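Local coordinates for protein Ispd/ispf bifunctional enzyme (Campylobacter jejuni, PDB 1W55) that catalyses two steps of isoprenoid precursor biosynthesis, transferring CMP from CTP to 2-C-methyl-D-erythritol 4-phosphate and cyclising the phosphorylated CDP-methylerythritol to 2-C-methyl-D-erythritol 2,4-cyclodiphosphate with release of CMP, at the interface of chains A and B and the interface of chains A and C. Coordinates in Å, arbitrary orientation; residue numbers count along the deposited sequence, not the author numbering. Chains: chain A/B/C, Ispd/ispf bifunctional enzyme.

Contact 1 and contact 2 are neighbouring patches of one two-fold interface between the cytidylyltransferase (IspD) parts of chains A and B, with C-alpha centres about 12 Å apart. They share A:Ile145, ending strand 142-145, which pairs antiparallel with B around strand 130-132. Contact 3, measured between C-alpha centres, lies about 35 Å from contact 1 and about 46 Å from contact 2. It joins A and C mainly through the cyclodiphosphate synthase (IspF) parts, with A:Glu209 from the loop leading into strand 210-224. Each chain thus uses separate surfaces for the two pairings, which together can build the hexamer.

Contact 1: the interface of chains A and B. Residues chain A 99, 145, 167-168, 191, 193; chain B 127-129, 139.
A:Lys191 reaches across the IspD dimer interface to chain B, bringing a residue predicted to position the methylerythritol phosphate substrate beside B:Arg139, which has the same predicted role. Its CB lies 3.7 Å above the guanidinium plane of A:Arg99, over the centre, a flat shelf for an aliphatic carbon. CG stands anti to the backbone N (chi1 -177°), and a bend at chi3 turns the tip toward B:Ala127. There CE packs 3.4 Å from the backbone O of B:Ala127, and NZ donates to that O at 2.9 Å, from above the carbonyl plane. The same O lies over a face of the B:Arg139 guanidinium, which may ease the closeness of the two basic groups. A long, flexible lysine suits this span; the small B:Ala127 fits its CB against OG1 and CG2 of A:Thr193.

A:Arg99 is engaged at its edge: NH2 makes a salt bridge of 2.7 Å with OD1 of B:Asp128. The donor comes on the anti side but well out of the carboxylate plane, while the oxygen lies in the guanidinium plane. Water 2 joins this OD1 to the backbone N of A:Lys191.

B:Thr129 O accepts from A:Ile145 N, while its hydroxyl OG1 lies 2.8 Å from A:Thr167 OG1 in a bond of undecided direction; small threonines bring two hydroxyls tip to tip. Water 1 bridges B:Arg139 NH1, 2.8 Å away, to A:Thr167 O.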
# COMPACT_ATOMS: atom_id res chain seq x y z
N ARG A 99 -14.84 19.87 13.54
CA ARG A 99 -13.39 19.91 13.25
C ARG A 99 -12.74 18.67 13.87
O ARG A 99 -12.26 18.69 15.01
CB ARG A 99 -12.77 21.19 13.80
CG ARG A 99 -13.28 22.43 13.12
CD ARG A 99 -12.71 23.72 13.69
NE ARG A 99 -13.43 24.91 13.24
CZ ARG A 99 -13.23 25.52 12.07
NH1 ARG A 99 -12.33 25.07 11.21
NH2 ARG A 99 -13.93 26.61 11.77
N ILE A 145 -10.71 31.86 10.25
CA ILE A 145 -10.47 31.44 11.61
C ILE A 145 -10.91 29.99 11.83
O ILE A 145 -11.89 29.51 11.25
CB ILE A 145 -11.16 32.39 12.63
CG1 ILE A 145 -10.77 33.86 12.39
CG2 ILE A 145 -10.84 31.99 14.04
CD1 ILE A 145 -9.28 34.19 12.59
N THR A 167 -19.80 34.06 16.02
CA THR A 167 -19.62 32.75 15.39
C THR A 167 -18.34 32.06 15.88
O THR A 167 -18.10 30.89 15.57
CB THR A 167 -19.58 32.86 13.85
OG1 THR A 167 -18.48 33.69 13.47
CG2 THR A 167 -20.82 33.58 13.30
N ASP A 168 -17.51 32.80 16.61
CA ASP A 168 -16.33 32.23 17.25
C ASP A 168 -16.02 32.99 18.54
O ASP A 168 -16.73 33.95 18.89
CB ASP A 168 -15.12 32.24 16.29
CG ASP A 168 -14.26 33.49 16.43
OD1 ASP A 168 -14.81 34.59 16.59
OD2 ASP A 168 -13.01 33.45 16.39
N LYS A 191 -13.59 22.45 9.17
CA LYS A 191 -14.88 22.11 9.74
C LYS A 191 -15.76 21.39 8.71
O LYS A 191 -16.03 21.92 7.63
CB LYS A 191 -15.57 23.38 10.24
CG LYS A 191 -16.91 23.17 10.93
CD LYS A 191 -17.35 24.43 11.67
CE LYS A 191 -17.83 25.50 10.72
NZ LYS A 191 -17.87 26.86 11.35
N THR A 193 -18.83 20.79 7.06
CA THR A 193 -20.02 21.63 6.94
C THR A 193 -20.91 21.16 5.80
O THR A 193 -22.12 21.01 5.97
CB THR A 193 -19.61 23.10 6.74
OG1 THR A 193 -18.93 23.57 7.90
CG2 THR A 193 -20.85 24.01 6.65
N ALA B 127 -17.01 28.28 5.44
CA ALA B 127 -17.79 28.05 6.65
C ALA B 127 -17.08 28.52 7.92
O ALA B 127 -17.65 28.49 9.01
CB ALA B 127 -18.15 26.58 6.77
N ASP B 128 -15.83 28.94 7.76
CA ASP B 128 -15.10 29.55 8.86
C ASP B 128 -15.52 31.01 9.08
O ASP B 128 -15.86 31.73 8.13
CB ASP B 128 -13.59 29.53 8.57
CG ASP B 128 -13.02 28.11 8.49
OD1 ASP B 128 -13.50 27.20 9.22
OD2 ASP B 128 -12.07 27.83 7.73
N THR B 129 -15.49 31.43 10.34
CA THR B 129 -15.42 32.84 10.70
C THR B 129 -14.34 33.51 9.84
O THR B 129 -13.19 33.04 9.76
CB THR B 129 -15.06 32.97 12.19
OG1 THR B 129 -16.06 32.31 12.97
CG2 THR B 129 -15.12 34.44 12.66
N ARG B 139 -19.73 35.40 6.63
CA ARG B 139 -19.00 34.37 5.89
C ARG B 139 -19.79 33.77 4.73
O ARG B 139 -19.19 33.34 3.74
CB ARG B 139 -18.48 33.27 6.83
CG ARG B 139 -19.57 32.47 7.55
CD ARG B 139 -19.07 31.77 8.79
NE ARG B 139 -20.10 30.94 9.41
CZ ARG B 139 -19.97 30.31 10.57
NH1 ARG B 139 -18.84 30.40 11.25
NH2 ARG B 139 -20.97 29.58 11.05
O HOH W 1 -18.87 29.16 13.72
O HOH W 2 -13.59 25.04 7.69

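Contact 2: the interface of chains A and B. Residues chain A 141, 143, 145, 182; chain B 131, 133-134.
A:Ile145 and B:Leu131 form the apolar centre, their branches meeting at CD1 to CD1, 3.6 Å apart. The same leucine methyl also touches the ring edge, 3.9 Å from CE2 of A:Phe182. Leucine suits the spot because one delta-methyl can meet both apolar neighbours.

Beside it, A:Lys143 pairs with B:Leu131 as an antiparallel beta bridge, with backbone bonds in both directions that join strand 142-145 of A to strand 130-132 of B. The methylene CE of A:Lys143 sits 3.7 Å above the centre of the A:Phe182 ring, and a bend at chi4 (68°) directs NZ to the amide OD1 of B:Asn134, 2.7 Å away and on a lone pair. That OD1 lies just beyond the ring's rim, near CE1 and CZ, with amide and ring planes 20° apart.

At the rim, the carboxylate of B:Asp133 sits against CD of A:Lys141, both oxygens equally near, while NZ remains 4.4 Å from OD2, too far for a salt bridge but near enough for probable attraction. B:Asp133 and B:Asn134 both have positive phi, a left-handed turn that these residue types tolerate well. B:Asp133 N donates to A:Lys141 O, and water 3 links that O, at 2.7 Å, to the backbone N of B:Asn134.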
# COMPACT_ATOMS: atom_id res chain seq x y z
N LYS A 141 -5.75 40.84 3.41
CA LYS A 141 -6.30 41.27 4.71
C LYS A 141 -7.29 40.26 5.30
O LYS A 141 -7.84 40.48 6.40
CB LYS A 141 -6.95 42.65 4.58
CG LYS A 141 -5.95 43.75 4.16
CD LYS A 141 -6.58 45.13 4.28
CE LYS A 141 -5.53 46.23 4.12
NZ LYS A 141 -5.99 47.23 3.13
N LYS A 143 -8.51 36.80 7.02
CA LYS A 143 -8.17 35.64 7.86
C LYS A 143 -9.36 34.67 7.91
O LYS A 143 -10.49 35.10 8.17
CB LYS A 143 -7.86 36.07 9.29
CG LYS A 143 -6.44 36.50 9.54
CD LYS A 143 -6.17 36.64 11.03
CE LYS A 143 -4.89 37.44 11.27
NZ LYS A 143 -5.02 38.88 10.89
N ILE A 145 -10.71 31.86 10.25
CA ILE A 145 -10.47 31.44 11.61
C ILE A 145 -10.91 29.99 11.83
O ILE A 145 -11.89 29.51 11.25
CB ILE A 145 -11.16 32.39 12.63
CG1 ILE A 145 -10.77 33.86 12.39
CG2 ILE A 145 -10.84 31.99 14.04
CD1 ILE A 145 -9.28 34.19 12.59
N PHE A 182 -2.93 35.15 17.04
CA PHE A 182 -3.19 34.28 15.90
C PHE A 182 -2.04 33.31 15.67
O PHE A 182 -0.87 33.70 15.60
CB PHE A 182 -3.47 35.10 14.63
CG PHE A 182 -4.68 35.99 14.75
CD1 PHE A 182 -4.54 37.33 15.09
CD2 PHE A 182 -5.96 35.48 14.53
CE1 PHE A 182 -5.66 38.16 15.22
CE2 PHE A 182 -7.08 36.30 14.65
CZ PHE A 182 -6.92 37.65 14.99
N LEU B 131 -12.42 37.12 9.02
CA LEU B 131 -12.07 38.49 9.39
C LEU B 131 -11.42 39.22 8.21
O LEU B 131 -10.58 38.66 7.51
CB LEU B 131 -11.14 38.53 10.61
CG LEU B 131 -11.42 37.59 11.79
CD1 LEU B 131 -10.30 37.67 12.81
CD2 LEU B 131 -12.76 37.92 12.43
N ASP B 133 -9.29 42.63 8.03
CA ASP B 133 -8.59 43.54 8.93
C ASP B 133 -8.95 43.28 10.40
O ASP B 133 -9.10 44.22 11.19
CB ASP B 133 -8.85 45.01 8.56
CG ASP B 133 -7.74 45.60 7.70
OD1 ASP B 133 -6.64 45.01 7.67
OD2 ASP B 133 -7.88 46.65 7.03
N ASN B 134 -9.09 42.01 10.75
CA ASN B 134 -9.39 41.58 12.12
C ASN B 134 -10.82 41.90 12.60
O ASN B 134 -11.12 41.73 13.78
CB ASN B 134 -8.32 42.10 13.11
CG ASN B 134 -6.96 41.41 12.93
OD1 ASN B 134 -6.86 40.38 12.26
ND2 ASN B 134 -5.92 41.99 13.52
O HOH W 3 -8.15 39.69 8.97

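Contact 3: the interface of chains A and C. Residues chain A 30, 209-211; chain C 210, 301, 335, 364.
A:Glu209 carries the charged part of this contact, its carboxylate oxygens facing two basic side chains of chain C, C:Lys364 and C:Arg335. OE1 accepts from C:Lys364 NZ at 2.7 Å through its anti lone pair. OE2 is gripped end-on by C:Arg335, whose NH1 and NH2 lie 3.0 and 3.1 Å away. NH2 uses the syn lone pair of OE2; NH1 comes from the syn side but well out of the carboxylate plane. OE2 lies in the guanidinium plane, and the carboxylate is turned 85° to it; a coplanar, two-oxygen pairing is not formed. Long, extended side chains suit both salt bridges, and the two positive groups would be expected to stabilise a charged carboxylate.

Within chain C, NH1 also donates to the backbone O of C:Ile301, in plane and on a lone pair, which should limit rotation of the guanidinium. That group runs near-parallel to the A:Phe211 ring, with NH1 beyond the rim, 3.7 Å from CZ.

Apolar packing lies on the same side of the ring. C:Ile301 has CG2 anti to its backbone N, placing this methyl over the ring face, 3.8 Å from its centroid, in a CH-pi contact. The equivalent isoleucines meet unequally: C:Ile210 presents its tip, CD1, 3.8 Å from CB of A:Ile210.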
# COMPACT_ATOMS: atom_id res chain seq x y z
N ASN A 30 -15.31 2.82 15.10
CA ASN A 30 -16.44 2.39 15.93
C ASN A 30 -17.22 3.56 16.53
O ASN A 30 -18.30 3.34 17.07
CB ASN A 30 -15.99 1.49 17.09
CG ASN A 30 -16.03 -0.02 16.75
OD1 ASN A 30 -16.72 -0.47 15.81
ND2 ASN A 30 -15.29 -0.81 17.52
N GLU A 209 -19.34 -3.33 11.89
CA GLU A 209 -20.32 -3.92 12.82
C GLU A 209 -21.72 -3.90 12.26
O GLU A 209 -22.14 -2.94 11.58
CB GLU A 209 -20.29 -3.26 14.22
CG GLU A 209 -19.00 -3.53 14.98
CD GLU A 209 -19.07 -3.19 16.47
OE1 GLU A 209 -18.31 -3.81 17.26
OE2 GLU A 209 -19.85 -2.31 16.87
N ILE A 210 -22.43 -4.98 12.52
CA ILE A 210 -23.80 -5.12 12.06
C ILE A 210 -24.72 -5.42 13.25
O ILE A 210 -24.41 -6.29 14.07
CB ILE A 210 -23.90 -6.19 10.93
CG1 ILE A 210 -23.12 -5.70 9.70
CG2 ILE A 210 -25.35 -6.49 10.57
CD1 ILE A 210 -23.03 -6.73 8.55
N PHE A 211 -25.83 -4.69 13.34
CA PHE A 211 -26.74 -4.78 14.48
C PHE A 211 -28.02 -5.52 14.14
O PHE A 211 -28.65 -5.24 13.11
CB PHE A 211 -27.08 -3.37 14.99
CG PHE A 211 -25.92 -2.65 15.58
CD1 PHE A 211 -24.82 -2.30 14.79
CD2 PHE A 211 -25.92 -2.30 16.92
CE1 PHE A 211 -23.74 -1.63 15.34
CE2 PHE A 211 -24.85 -1.63 17.48
CZ PHE A 211 -23.75 -1.30 16.69
N ILE C 210 -19.98 -12.43 11.45
CA ILE C 210 -20.82 -12.09 12.58
C ILE C 210 -21.86 -13.21 12.80
O ILE C 210 -22.50 -13.66 11.85
CB ILE C 210 -21.48 -10.69 12.38
CG1 ILE C 210 -20.39 -9.61 12.38
CG2 ILE C 210 -22.52 -10.40 13.47
CD1 ILE C 210 -20.88 -8.19 12.07
N ILE C 301 -21.90 -7.48 19.81
CA ILE C 301 -22.10 -6.22 19.12
C ILE C 301 -23.34 -5.55 19.69
O ILE C 301 -23.29 -4.38 20.06
CB ILE C 301 -22.25 -6.41 17.58
CG1 ILE C 301 -20.90 -6.79 16.95
CG2 ILE C 301 -22.81 -5.14 16.94
CD1 ILE C 301 -20.99 -7.18 15.48
N ARG C 335 -25.78 -0.32 23.06
CA ARG C 335 -25.83 -1.62 22.40
C ARG C 335 -26.95 -2.54 22.89
O ARG C 335 -27.06 -3.66 22.41
CB ARG C 335 -24.49 -2.35 22.59
CG ARG C 335 -23.34 -1.69 21.89
CD ARG C 335 -22.00 -2.29 22.22
NE ARG C 335 -20.95 -1.57 21.49
CZ ARG C 335 -20.74 -1.65 20.18
NH1 ARG C 335 -21.47 -2.46 19.40
NH2 ARG C 335 -19.76 -0.92 19.64
N LYS C 364 -19.37 -10.90 17.19
CA LYS C 364 -18.24 -10.87 16.26
C LYS C 364 -17.05 -11.50 16.97
O LYS C 364 -17.12 -11.78 18.17
CB LYS C 364 -17.90 -9.44 15.88
CG LYS C 364 -17.34 -8.64 17.04
CD LYS C 364 -17.09 -7.20 16.66
CE LYS C 364 -16.64 -6.41 17.88
NZ LYS C 364 -16.00 -5.12 17.52